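PDB 4RXT: sugar ABC transporter from Agrobacterium radiobacter, which binds alpha-L-arabinopyranose between its two lobes and probably delivers such sugars to an ABC importer as its periplasmic receptor. Local coordinates for residues I7-K12 against I90-G95; S53-A58 against A64-S69; F235-A240 against A283-P288. All blocks are in the same frame, centred on the assembly; numbering follows the deposited sequence. Where two conformers were deposited one is given.

In the fold
From the N terminus the chain enters strand 9-11, and contact 1 closes a long loop when 90-95 comes back across from 7-12, two strands over, at the sugar site. Contact 2 is nested within that loop: 53-58 of helix 48-60 folds onto 64-69, whose strand 66-68 separates strands 9-11 and 89-92 in the parallel sheet. The centres of contacts 1 and 2 are therefore only about 8 Å apart. Contact 3 follows in series, on the opposite side of the chain's centre, where 235-240 meets 283-288; its centre is about 29 Å from that of contact 1. It ties helix 230-238 to the C-terminal loop beside the second sheet.

Contact 1 (I7-K12 against I90-G95); sequences IPIIVK and IGIDSG. With ARA (alpha-L-arabinopyranose), chain B.
Ile-9 and Ile-92 meet across the intervening strand 66-68, since strands 9-11 and 89-92 are not adjacent in the parallel sheet and Ile-9 CA lies 9.3 Å from Ile-90 CA. Their side chains bridge that gap on one face of the sheet, with Ile-9 CD1 4.3 Å from Ile-92 CD1. Val-67 of the middle strand and Leu-23 and Val-22 of helix 17-33 add to this apolar layer.

Toward the sugar the contact turns polar. The Lys-12 chain is extended beyond CG, which carries its ammonium to the sugar and to Ser-94. Lys-12 NZ donates to O3 of the arabinopyranose at 3.1 Å and makes a weak bond to Ser-94 OG; the stronger partner of that hydroxyl is the backbone N of Ser-146. In Asp-93 a chi1 of -178° carries the carboxylate to the sugar, where each oxygen takes one hydroxyl: O2 gives its proton to OD1 at 2.5 Å, and O3 to OD2 in a very short 2.5 Å bond. Tyr-18 OH is also hydrogen-bonded to OD1, so that oxygen has two partners. The Lys-12 NZ to Asp-93 OD2 salt bridge is long, 4.0 Å.

Sugar O3 thus accepts from the ammonium while donating to the carboxylate, a pairing that is probably cooperative and would polarise the hydroxyl and help fix its orientation.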
ATOM      1  N   ILE A   7      19.797   0.594 -12.774  1.00 15.83           N
ATOM      2  CA  ILE A   7      18.656  -0.171 -12.237  1.00 13.46           C
ATOM      3  C   ILE A   7      17.503   0.809 -11.978  1.00 12.67           C
ATOM      4  O   ILE A   7      17.441   1.435 -10.922  1.00 14.78           O
ATOM      5  CB  ILE A   7      19.045  -0.980 -10.963  1.00 16.22           C
ATOM      6  CG1 ILE A   7      20.219  -1.900 -11.277  1.00 16.07           C
ATOM      7  CG2 ILE A   7      17.828  -1.763 -10.477  1.00 13.40           C
ATOM      8  CD1 ILE A   7      20.744  -2.695 -10.097  1.00 16.54           C
ATOM      9  N   PRO A   8      16.621   0.984 -12.974  1.00 12.99           N
ATOM     10  CA  PRO A   8      15.434   1.781 -12.772  1.00 12.49           C
ATOM     11  C   PRO A   8      14.498   1.192 -11.727  1.00 13.05           C
ATOM     12  O   PRO A   8      14.422  -0.032 -11.559  1.00 16.36           O
ATOM     13  CB  PRO A   8      14.736   1.770 -14.132  1.00 16.22           C
ATOM     14  CG  PRO A   8      15.754   1.291 -15.095  1.00 19.28           C
ATOM     15  CD  PRO A   8      16.631   0.390 -14.311  1.00 14.93           C
ATOM     16  N   ILE A   9      13.775   2.082 -11.072  1.00 13.02           N
ATOM     17  CA  ILE A   9      12.647   1.707 -10.217  1.00 13.52           C
ATOM     18  C   ILE A   9      11.387   2.354 -10.790  1.00 11.37           C
ATOM     19  O   ILE A   9      11.380   3.558 -11.119  1.00 13.53           O
ATOM     20  CB  ILE A   9      12.842   2.112  -8.725  1.00 12.94           C
ATOM     21  CG1 ILE A   9      11.688   1.548  -7.878  1.00 15.65           C
ATOM     22  CG2 ILE A   9      13.106   3.622  -8.542  1.00 15.38           C
ATOM     23  CD1 ILE A   9      12.021   1.479  -6.395  1.00 17.17           C
ATOM     24  N   ILE A  10      10.353   1.527 -10.920  1.00 13.03           N
ATOM     25  CA  ILE A  10       9.085   1.940 -11.499  1.00 10.87           C
ATOM     26  C   ILE A  10       8.035   1.784 -10.424  1.00 13.10           C
ATOM     27  O   ILE A  10       7.700   0.680 -10.010  1.00 12.89           O
ATOM     28  CB  ILE A  10       8.698   1.078 -12.735  1.00 13.66           C
ATOM     29  CG1 ILE A  10       9.815   1.124 -13.778  1.00 15.63           C
ATOM     30  CG2 ILE A  10       7.361   1.552 -13.328  1.00 13.60           C
ATOM     31  CD1 ILE A  10       9.656   0.120 -14.896  1.00 14.98           C
ATOM     32  N   VAL A  11       7.520   2.911  -9.964  1.00 11.60           N
ATOM     33  CA  VAL A  11       6.494   2.939  -8.936  1.00 11.64           C
ATOM     34  C   VAL A  11       5.112   3.094  -9.551  1.00 12.57           C
ATOM     35  O   VAL A  11       5.001   3.355 -10.752  1.00 13.29           O
ATOM     36  CB  VAL A  11       6.753   4.018  -7.889  1.00 12.19           C
ATOM     37  CG1 VAL A  11       8.082   3.733  -7.175  1.00 15.86           C
ATOM     38  CG2 VAL A  11       6.746   5.405  -8.528  1.00 15.01           C
ATOM     39  N   LYS A  12       4.062   2.894  -8.750  1.00 11.85           N
ATOM     40  CA  LYS A  12       2.682   3.020  -9.291  1.00 12.55           C
ATOM     41  C   LYS A  12       2.299   4.475  -9.597  1.00 13.42           C
ATOM     42  O   LYS A  12       1.483   4.724 -10.466  1.00 13.99           O
ATOM     43  CB  LYS A  12       1.641   2.455  -8.315  1.00 12.19           C
ATOM     44  CG  LYS A  12       1.797   0.990  -7.955  1.00 12.79           C
ATOM     45  CD  LYS A  12       0.582   0.495  -7.211  1.00 11.62           C
ATOM     46  CE  LYS A  12       0.703  -0.946  -6.769  1.00 14.30           C
ATOM     47  NZ  LYS A  12      -0.602  -1.407  -6.204  1.00 17.74           N
ATOM     48  N   ILE A  90      12.784  -7.411 -10.291  1.00 12.59           N
ATOM     49  CA  ILE A  90      12.568  -7.536  -8.865  0.50 12.50           C
ATOM     50  C   ILE A  90      11.251  -6.812  -8.567  1.00 12.69           C
ATOM     51  O   ILE A  90      11.065  -5.634  -8.940  1.00 13.30           O
ATOM     52  CB  ILE A  90      13.756  -6.931  -8.069  0.50 14.13           C
ATOM     53  CG1 ILE A  90      14.990  -7.875  -8.091  0.50 14.73           C
ATOM     54  CG2 ILE A  90      13.341  -6.604  -6.645  0.50 14.68           C
ATOM     55  CD1 ILE A  90      15.568  -8.155  -9.479  0.50 12.91           C
ATOM     56  N   GLY A  91      10.330  -7.509  -7.904  1.00 13.93           N
ATOM     57  CA  GLY A  91       9.035  -6.914  -7.543  1.00 11.76           C
ATOM     58  C   GLY A  91       8.984  -6.377  -6.132  1.00 12.19           C
ATOM     59  O   GLY A  91       9.651  -6.885  -5.220  1.00 13.81           O
ATOM     60  N   ILE A  92       8.189  -5.315  -5.974  1.00 12.33           N
ATOM     61  CA  ILE A  92       7.886  -4.788  -4.641  1.00 12.60           C
ATOM     62  C   ILE A  92       6.381  -4.505  -4.494  1.00 11.71           C
ATOM     63  O   ILE A  92       5.662  -4.264  -5.484  1.00 15.03           O
ATOM     64  CB  ILE A  92       8.728  -3.540  -4.272  1.00 14.47           C
ATOM     65  CG1 ILE A  92       8.464  -2.378  -5.221  1.00 12.82           C
ATOM     66  CG2 ILE A  92      10.210  -3.893  -4.232  1.00 14.52           C
ATOM     67  CD1 ILE A  92       8.995  -1.046  -4.695  1.00 15.19           C
ATOM     68  N   ASP A  93       5.926  -4.555  -3.242  1.00 12.20           N
ATOM     69  CA  ASP A  93       4.636  -3.971  -2.805  1.00 11.72           C
ATOM     70  C   ASP A  93       3.345  -4.706  -3.173  1.00 13.74           C
ATOM     71  O   ASP A  93       2.454  -4.777  -2.339  1.00 13.62           O
ATOM     72  CB  ASP A  93       4.559  -2.473  -3.166  1.00 11.68           C
ATOM     73  CG  ASP A  93       3.264  -1.824  -2.685  1.00 14.61           C
ATOM     74  OD1 ASP A  93       3.222  -1.431  -1.495  1.00 15.11           O
ATOM     75  OD2 ASP A  93       2.302  -1.758  -3.486  1.00 14.27           O
ATOM     76  N   SER A  94       3.227  -5.183  -4.416  1.00 11.75           N
ATOM     77  CA  SER A  94       1.927  -5.532  -4.965  1.00 13.35           C
ATOM     78  C   SER A  94       2.173  -6.534  -6.078  1.00 14.33           C
ATOM     79  O   SER A  94       2.997  -6.312  -6.932  1.00 16.86           O
ATOM     80  CB  SER A  94       1.235  -4.262  -5.512  1.00 14.82           C
ATOM     81  OG  SER A  94      -0.119  -4.467  -5.868  1.00 13.92           O
ATOM     82  N   GLY A  95       1.471  -7.656  -6.047  1.00 15.76           N
ATOM     83  CA  GLY A  95       1.789  -8.770  -6.942  1.00 15.95           C
ATOM     84  C   GLY A  95       1.338  -8.596  -8.378  1.00 14.51           C
ATOM     85  O   GLY A  95       0.551  -7.709  -8.705  1.00 17.74           O
TER
HETATM   86  C1  ARA B 401       0.002   1.643  -0.446  1.00 14.51           C
HETATM   87  C2  ARA B 401      -0.064   0.275  -1.151  1.00 21.84           C
HETATM   88  C3  ARA B 401       0.143   0.467  -2.644  1.00 26.15           C
HETATM   89  C4  ARA B 401      -0.810   1.530  -3.216  1.00 25.71           C
HETATM   90  C5  ARA B 401      -1.432   2.332  -2.151  1.00 17.84           C
HETATM   91  O1  ARA B 401      -0.763   1.193   0.666  1.00 15.13           O
HETATM   92  O2  ARA B 401       0.965  -0.604  -0.658  1.00 15.75           O
HETATM   93  O3  ARA B 401       0.038  -0.818  -3.280  1.00 21.89           O
HETATM   94  O4  ARA B 401      -1.979   0.968  -3.816  1.00 34.06           O
HETATM   95  O5  ARA B 401      -0.539   2.776  -1.115  1.00 22.23           O

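Contact 2 (S53-A58 against A64-S69); sequences SILENA and AAIVIS
Leu-55 and Ala-58 pack against Ile-66 and Ile-68 in a purely apolar helix-on-sheet contact, within the alpha/beta lobe built on the parallel sheet that contains strands 9-11, 66-68 and 89-92. Helix segment 53-58 runs almost exactly antiparallel to strand 66-68, at 171° between their directions. The short axes approach to 10.7 Å, a spacing bridged by side chains; no hydrogen bond passes between the segments. A tight connection separates them, as expected where a helix leads straight into the next parallel strand of a Rossmann-like lobe.

Ile-66 and Ile-68, two residues apart on the strand, both point at the helix, whereas Val-67 between them faces the other side of the sheet. On the helix, Leu-55 and Ala-58 are three residues apart and so share one face. The terminal methyl of Ile-66 touches both: its CD1 lies 4.1 Å from Leu-55 CD1 and 4.2 Å from Ala-58 CB. With chi1 at -69°, CG1 of Ile-66 stands beside its backbone nitrogen and carries CD1 out to the helix. Leu-55 divides its branches between the strand residues, because CD2 turns to Ile-68 and sits 4.2 Å from Ile-68 CD1. The Leu-55 and Ile-66 side chains cross obliquely, meeting through methyl groups.

The neighbouring strands complete this layer. Ile-10 of strand 9-11 touches Ile-54, Leu-55 and Ile-66, while Ile-89 of strand 89-92 touches Ile-66 and Ile-68. On the reverse face of the sheet, Val-67 packs against Ile-257 and Ala-260 of helix 249-264, placing strand 66-68 between two helical layers.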
ATOM      1  N   SER A  53       3.809   0.947 -20.564  0.50 15.88           N
ATOM      2  CA  SER A  53       4.641   1.707 -21.500  0.50 16.84           C
ATOM      3  C   SER A  53       6.005   2.041 -20.920  0.50 14.73           C
ATOM      4  O   SER A  53       7.037   1.867 -21.565  0.50 17.94           O
ATOM      5  CB  SER A  53       3.926   3.004 -21.917  0.50 18.99           C
ATOM      6  OG  SER A  53       2.786   2.719 -22.703  0.50 35.05           O
ATOM      7  N   ILE A  54       5.998   2.500 -19.681  1.00 15.83           N
ATOM      8  CA  ILE A  54       7.247   2.824 -18.978  1.00 17.17           C
ATOM      9  C   ILE A  54       8.139   1.584 -18.815  1.00 13.19           C
ATOM     10  O   ILE A  54       9.350   1.660 -19.071  1.00 15.98           O
ATOM     11  CB  ILE A  54       6.940   3.501 -17.611  1.00 14.44           C
ATOM     12  CG1 ILE A  54       6.351   4.886 -17.852  1.00 16.93           C
ATOM     13  CG2 ILE A  54       8.177   3.559 -16.688  1.00 18.07           C
ATOM     14  CD1 ILE A  54       5.650   5.447 -16.638  1.00 19.50           C
ATOM     15  N   LEU A  55       7.544   0.459 -18.408  1.00 13.87           N
ATOM     16  CA  LEU A  55       8.284  -0.791 -18.330  1.00 13.42           C
ATOM     17  C   LEU A  55       8.900  -1.173 -19.674  1.00 14.98           C
ATOM     18  O   LEU A  55      10.093  -1.477 -19.746  1.00 16.31           O
ATOM     19  CB  LEU A  55       7.402  -1.893 -17.814  1.00 14.67           C
ATOM     20  CG  LEU A  55       8.050  -3.267 -17.771  1.00 15.78           C
ATOM     21  CD1 LEU A  55       9.243  -3.259 -16.832  1.00 13.55           C
ATOM     22  CD2 LEU A  55       7.036  -4.262 -17.271  1.00 15.44           C
ATOM     23  N   GLU A  56       8.091  -1.136 -20.737  1.00 17.95           N
ATOM     24  CA  GLU A  56       8.587  -1.478 -22.091  1.00 16.91           C
ATOM     25  C   GLU A  56       9.775  -0.612 -22.488  1.00 16.52           C
ATOM     26  O   GLU A  56      10.762  -1.109 -23.054  1.00 18.55           O
ATOM     27  CB  GLU A  56       7.465  -1.391 -23.135  1.00 16.44           C
ATOM     28  CG  GLU A  56       6.507  -2.575 -22.994  1.00 19.76           C
ATOM     29  CD  GLU A  56       5.149  -2.387 -23.689  1.00 19.45           C
ATOM     30  OE1 GLU A  56       4.859  -1.252 -24.158  1.00 20.96           O
ATOM     31  OE2 GLU A  56       4.346  -3.383 -23.753  1.00 23.20           O
ATOM     32  N   ASN A  57       9.690   0.688 -22.177  1.00 14.97           N
ATOM     33  CA  ASN A  57      10.719   1.649 -22.569  1.00 16.78           C
ATOM     34  C   ASN A  57      11.989   1.408 -21.740  1.00 19.26           C
ATOM     35  O   ASN A  57      13.113   1.472 -22.242  1.00 20.71           O
ATOM     36  CB  ASN A  57      10.217   3.083 -22.328  1.00 23.19           C
ATOM     37  CG  ASN A  57       9.787   3.783 -23.584  1.00 69.72           C
ATOM     38  OD1 ASN A  57      10.595   4.011 -24.489  1.00 60.99           O
ATOM     39  ND2 ASN A  57       8.522   4.179 -23.627  1.00 63.40           N
ATOM     40  N   ALA A  58      11.805   1.144 -20.447  1.00 16.98           N
ATOM     41  CA  ALA A  58      12.953   0.876 -19.581  1.00 14.65           C
ATOM     42  C   ALA A  58      13.684  -0.418 -20.031  1.00 15.08           C
ATOM     43  O   ALA A  58      14.918  -0.471 -20.110  1.00 17.55           O
ATOM     44  CB  ALA A  58      12.529   0.797 -18.121  1.00 17.67           C
ATOM     45  N   ALA A  64      20.616  -3.108 -16.170  1.00 16.32           N
ATOM     46  CA  ALA A  64      21.082  -4.356 -15.525  1.00 15.69           C
ATOM     47  C   ALA A  64      19.984  -5.129 -14.818  1.00 15.46           C
ATOM     48  O   ALA A  64      20.045  -6.360 -14.662  1.00 17.62           O
ATOM     49  CB  ALA A  64      22.205  -4.052 -14.538  1.00 19.10           C
ATOM     50  N   ALA A  65      19.002  -4.378 -14.326  1.00 16.37           N
ATOM     51  CA  ALA A  65      17.862  -4.960 -13.662  1.00 15.04           C
ATOM     52  C   ALA A  65      16.789  -3.867 -13.548  1.00 11.45           C
ATOM     53  O   ALA A  65      17.087  -2.693 -13.781  1.00 14.03           O
ATOM     54  CB  ALA A  65      18.261  -5.488 -12.298  1.00 16.19           C
ATOM     55  N   ILE A  66      15.583  -4.266 -13.184  1.00 14.61           N
ATOM     56  CA  ILE A  66      14.483  -3.345 -12.939  1.00 13.64           C
ATOM     57  C   ILE A  66      13.760  -3.742 -11.659  1.00 14.94           C
ATOM     58  O   ILE A  66      13.515  -4.941 -11.417  1.00 14.81           O
ATOM     59  CB  ILE A  66      13.458  -3.337 -14.128  1.00 15.09           C
ATOM     60  CG1 ILE A  66      14.082  -2.707 -15.385  1.00 17.26           C
ATOM     61  CG2 ILE A  66      12.158  -2.613 -13.747  1.00 16.86           C
ATOM     62  CD1 ILE A  66      13.359  -3.055 -16.674  1.00 17.80           C
ATOM     63  N   VAL A  67      13.438  -2.727 -10.858  1.00 12.03           N
ATOM     64  CA  VAL A  67      12.554  -2.882  -9.703  1.00 14.73           C
ATOM     65  C   VAL A  67      11.216  -2.278 -10.066  1.00 11.93           C
ATOM     66  O   VAL A  67      11.144  -1.166 -10.568  1.00 12.87           O
ATOM     67  CB  VAL A  67      13.099  -2.194  -8.431  1.00 13.66           C
ATOM     68  CG1 VAL A  67      12.116  -2.326  -7.257  1.00 13.68           C
ATOM     69  CG2 VAL A  67      14.460  -2.772  -8.070  1.00 13.17           C
ATOM     70  N   ILE A  68      10.142  -3.014  -9.835  1.00 11.01           N
ATOM     71  CA  ILE A  68       8.805  -2.526 -10.148  1.00 13.64           C
ATOM     72  C   ILE A  68       7.782  -2.875  -9.074  1.00 12.79           C
ATOM     73  O   ILE A  68       7.822  -3.967  -8.504  1.00 12.57           O
ATOM     74  CB  ILE A  68       8.320  -3.030 -11.538  1.00 12.60           C
ATOM     75  CG1 ILE A  68       6.961  -2.465 -11.942  1.00 12.77           C
ATOM     76  CG2 ILE A  68       8.311  -4.562 -11.631  1.00 12.07           C
ATOM     77  CD1 ILE A  68       6.641  -2.577 -13.413  1.00 14.25           C
ATOM     78  N   SER A  69       6.864  -1.925  -8.843  1.00 11.49           N
ATOM     79  CA  SER A  69       5.631  -2.166  -8.065  1.00 10.96           C
ATOM     80  C   SER A  69       4.477  -2.285  -9.058  1.00 13.95           C
ATOM     81  O   SER A  69       3.911  -1.298  -9.431  1.00 12.91           O
ATOM     82  CB  SER A  69       5.360  -1.030  -7.058  1.00 12.25           C
ATOM     83  OG  SER A  69       5.167   0.174  -7.758  1.00 13.52           O
TER

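Contact 3 (F235-A240 against A283-P288); sequences FLKSGA and ANMSDP
Met-285 reaches out of the loop after strand 278-280 and lays its thioether end against two consecutive residues of helix 230-238. Toward Leu-236 the approach is tip to tip: Leu-236 CD2 stops 4.2 Å from Met-285 SD. Toward Lys-237 it is crosswise, with the two side chains at about a right angle. Here the contact is made by the aliphatic part of the lysine, since Lys-237 CG lies 3.8 Å from both SD and CE of Met-285, and Lys-237 CD is 4.0 Å from that same CE methyl. The sulfur therefore touches both helix residues.

The torsions account for this double contact. Met-285 CG stands between its own backbone nitrogen and carbonyl carbon (chi1 61°), and the chain then runs extended through chi2 (-177°) to bring SD up to the helix. A bend at chi3 (-56°) swings CE across the lysine stem.

On the loop side, a type I turn from Asn-284 to Asp-287 presents Met-285, closed by the Asp-287 N to Asn-284 O bond of 2.9 Å. The Asn-284 side chain is hydrogen-bonded to Leu-279 O of strand 278-280 and to Thr-281 N just after it. Val-280 of that strand touches both Leu-236 and Met-285.

No hydrogen bond joins the segments, and Lys-237 is solvent-exposed. The chemistry is therefore dispersion between apolar groups, only partly buried: thioether, leucine methyl and lysine methylenes pack the C-terminal loop onto the helix beside the outermost strand 278-280 of the second sheet.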
ATOM      1  N   PHE A 235      -4.824  13.069  11.653  1.00 14.08           N
ATOM      2  CA  PHE A 235      -6.131  12.452  11.926  1.00 13.25           C
ATOM      3  C   PHE A 235      -6.021  11.393  13.032  1.00 12.57           C
ATOM      4  O   PHE A 235      -6.948  11.215  13.828  1.00 12.42           O
ATOM      5  CB  PHE A 235      -6.696  11.760  10.660  1.00 13.07           C
ATOM      6  CG  PHE A 235      -7.086  12.717   9.534  1.00 15.06           C
ATOM      7  CD1 PHE A 235      -7.524  14.016   9.803  1.00 16.86           C
ATOM      8  CD2 PHE A 235      -7.031  12.304   8.245  1.00 15.19           C
ATOM      9  CE1 PHE A 235      -7.861  14.887   8.781  1.00 17.55           C
ATOM     10  CE2 PHE A 235      -7.393  13.138   7.218  1.00 17.15           C
ATOM     11  CZ  PHE A 235      -7.813  14.433   7.465  1.00 16.34           C
ATOM     12  N   LEU A 236      -4.896  10.684  13.077  1.00 13.09           N
ATOM     13  CA  LEU A 236      -4.677   9.716  14.161  1.00 13.27           C
ATOM     14  C   LEU A 236      -4.644  10.417  15.543  1.00 15.92           C
ATOM     15  O   LEU A 236      -5.261  10.008  16.520  1.00 17.37           O
ATOM     16  CB  LEU A 236      -3.397   8.938  13.899  1.00 18.17           C
ATOM     17  CG  LEU A 236      -3.172   7.743  14.821  1.00 17.24           C
ATOM     18  CD1 LEU A 236      -4.256   6.710  14.580  1.00 18.28           C
ATOM     19  CD2 LEU A 236      -1.817   7.107  14.571  1.00 17.97           C
ATOM     20  N   LYS A 237      -4.001  11.564  15.576  1.00 13.50           N
ATOM     21  CA  LYS A 237      -3.899  12.300  16.821  1.00 18.31           C
ATOM     22  C   LYS A 237      -5.219  12.974  17.182  1.00 18.54           C
ATOM     23  O   LYS A 237      -5.576  13.063  18.369  1.00 19.98           O
ATOM     24  CB  LYS A 237      -2.793  13.306  16.678  1.00 17.09           C
ATOM     25  CG  LYS A 237      -1.453  12.626  16.697  1.00 19.14           C
ATOM     26  CD  LYS A 237      -0.325  13.600  16.882  1.00 28.66           C
ATOM     27  CE  LYS A 237      -0.103  14.478  15.664  1.00 37.69           C
ATOM     28  NZ  LYS A 237       1.311  14.953  15.611  1.00 33.61           N
ATOM     29  N   SER A 238      -5.928  13.462  16.163  1.00 19.21           N
ATOM     30  CA  SER A 238      -7.169  14.201  16.393  1.00 21.11           C
ATOM     31  C   SER A 238      -8.312  13.253  16.751  1.00 25.90           C
ATOM     32  O   SER A 238      -9.318  13.681  17.323  1.00 25.24           O
ATOM     33  CB  SER A 238      -7.572  15.039  15.181  1.00 20.14           C
ATOM     34  OG  SER A 238      -8.174  14.241  14.152  1.00 25.46           O
ATOM     35  N   GLY A 239      -8.155  11.974  16.382  1.00 20.09           N
ATOM     36  CA  GLY A 239      -9.163  10.955  16.596  1.00 19.97           C
ATOM     37  C   GLY A 239     -10.019  10.660  15.381  1.00 17.45           C
ATOM     38  O   GLY A 239     -10.850   9.769  15.420  1.00 22.07           O
ATOM     39  N   ALA A 240      -9.822  11.400  14.293  1.00 17.15           N
ATOM     40  CA  ALA A 240     -10.590  11.106  13.052  1.00 15.04           C
ATOM     41  C   ALA A 240     -10.266   9.762  12.433  1.00 15.95           C
ATOM     42  O   ALA A 240     -11.089   9.213  11.731  1.00 16.28           O
ATOM     43  CB  ALA A 240     -10.425  12.196  12.004  1.00 15.48           C
ATOM     44  N   ALA A 283      -1.907   5.068  21.086  1.00 21.14           N
ATOM     45  CA  ALA A 283      -1.268   4.346  22.188  1.00 25.26           C
ATOM     46  C   ALA A 283       0.179   3.904  21.878  1.00 22.95           C
ATOM     47  O   ALA A 283       1.022   3.736  22.815  1.00 26.50           O
ATOM     48  CB  ALA A 283      -2.131   3.140  22.554  1.00 34.86           C
ATOM     49  N   ASN A 284       0.480   3.694  20.604  1.00 17.26           N
ATOM     50  CA  ASN A 284       1.826   3.214  20.248  1.00 19.44           C
ATOM     51  C   ASN A 284       2.644   4.007  19.212  1.00 16.15           C
ATOM     52  O   ASN A 284       3.772   3.607  18.850  1.00 18.92           O
ATOM     53  CB  ASN A 284       1.753   1.746  19.839  1.00 19.81           C
ATOM     54  CG  ASN A 284       1.143   1.553  18.460  1.00 19.70           C
ATOM     55  OD1 ASN A 284       0.850   2.499  17.774  1.00 16.46           O
ATOM     56  ND2 ASN A 284       0.992   0.332  18.063  1.00 33.12           N
ATOM     57  N   MET A 285       2.124   5.149  18.772  1.00 17.14           N
ATOM     58  CA  MET A 285       2.779   5.908  17.716  1.00 16.19           C
ATOM     59  C   MET A 285       4.124   6.490  18.148  1.00 20.00           C
ATOM     60  O   MET A 285       4.958   6.828  17.319  1.00 21.83           O
ATOM     61  CB  MET A 285       1.864   7.011  17.151  1.00 18.82           C
ATOM     62  CG  MET A 285       1.410   8.086  18.127  1.00 20.12           C
ATOM     63  SD  MET A 285       0.249   9.329  17.447  1.00 17.17           S
ATOM     64  CE  MET A 285       1.125   9.956  16.084  1.00 19.36           C
ATOM     65  N   SER A 286       4.374   6.547  19.452  1.00 17.31           N
ATOM     66  CA  SER A 286       5.680   6.990  19.941  1.00 18.08           C
ATOM     67  C   SER A 286       6.651   5.846  20.244  1.00 18.31           C
ATOM     68  O   SER A 286       7.777   6.102  20.669  1.00 24.11           O
ATOM     69  CB  SER A 286       5.503   7.834  21.211  1.00 24.78           C
ATOM     70  OG  SER A 286       5.157   7.015  22.329  1.00 28.68           O
ATOM     71  N   ASP A 287       6.221   4.595  20.084  1.00 17.96           N
ATOM     72  CA  ASP A 287       7.127   3.480  20.284  1.00 16.54           C
ATOM     73  C   ASP A 287       8.314   3.697  19.327  1.00 20.15           C
ATOM     74  O   ASP A 287       8.106   4.010  18.142  1.00 17.75           O
ATOM     75  CB  ASP A 287       6.524   2.110  19.894  1.00 18.19           C
ATOM     76  CG  ASP A 287       5.430   1.589  20.841  1.00 21.60           C
ATOM     77  OD1 ASP A 287       4.937   2.373  21.673  1.00 22.05           O
ATOM     78  OD2 ASP A 287       5.077   0.362  20.721  1.00 21.17           O
ATOM     79  N   PRO A 288       9.552   3.482  19.809  1.00 16.01           N
ATOM     80  CA  PRO A 288      10.692   3.770  18.933  1.00 15.34           C
ATOM     81  C   PRO A 288      10.692   3.049  17.545  1.00 13.29           C
ATOM     82  O   PRO A 288      11.064   3.659  16.537  1.00 19.15           O
ATOM     83  CB  PRO A 288      11.900   3.387  19.783  1.00 19.11           C
ATOM     84  CG  PRO A 288      11.424   3.515  21.217  1.00 19.47           C
ATOM     85  CD  PRO A 288       9.977   3.079  21.160  1.00 18.77           C
TER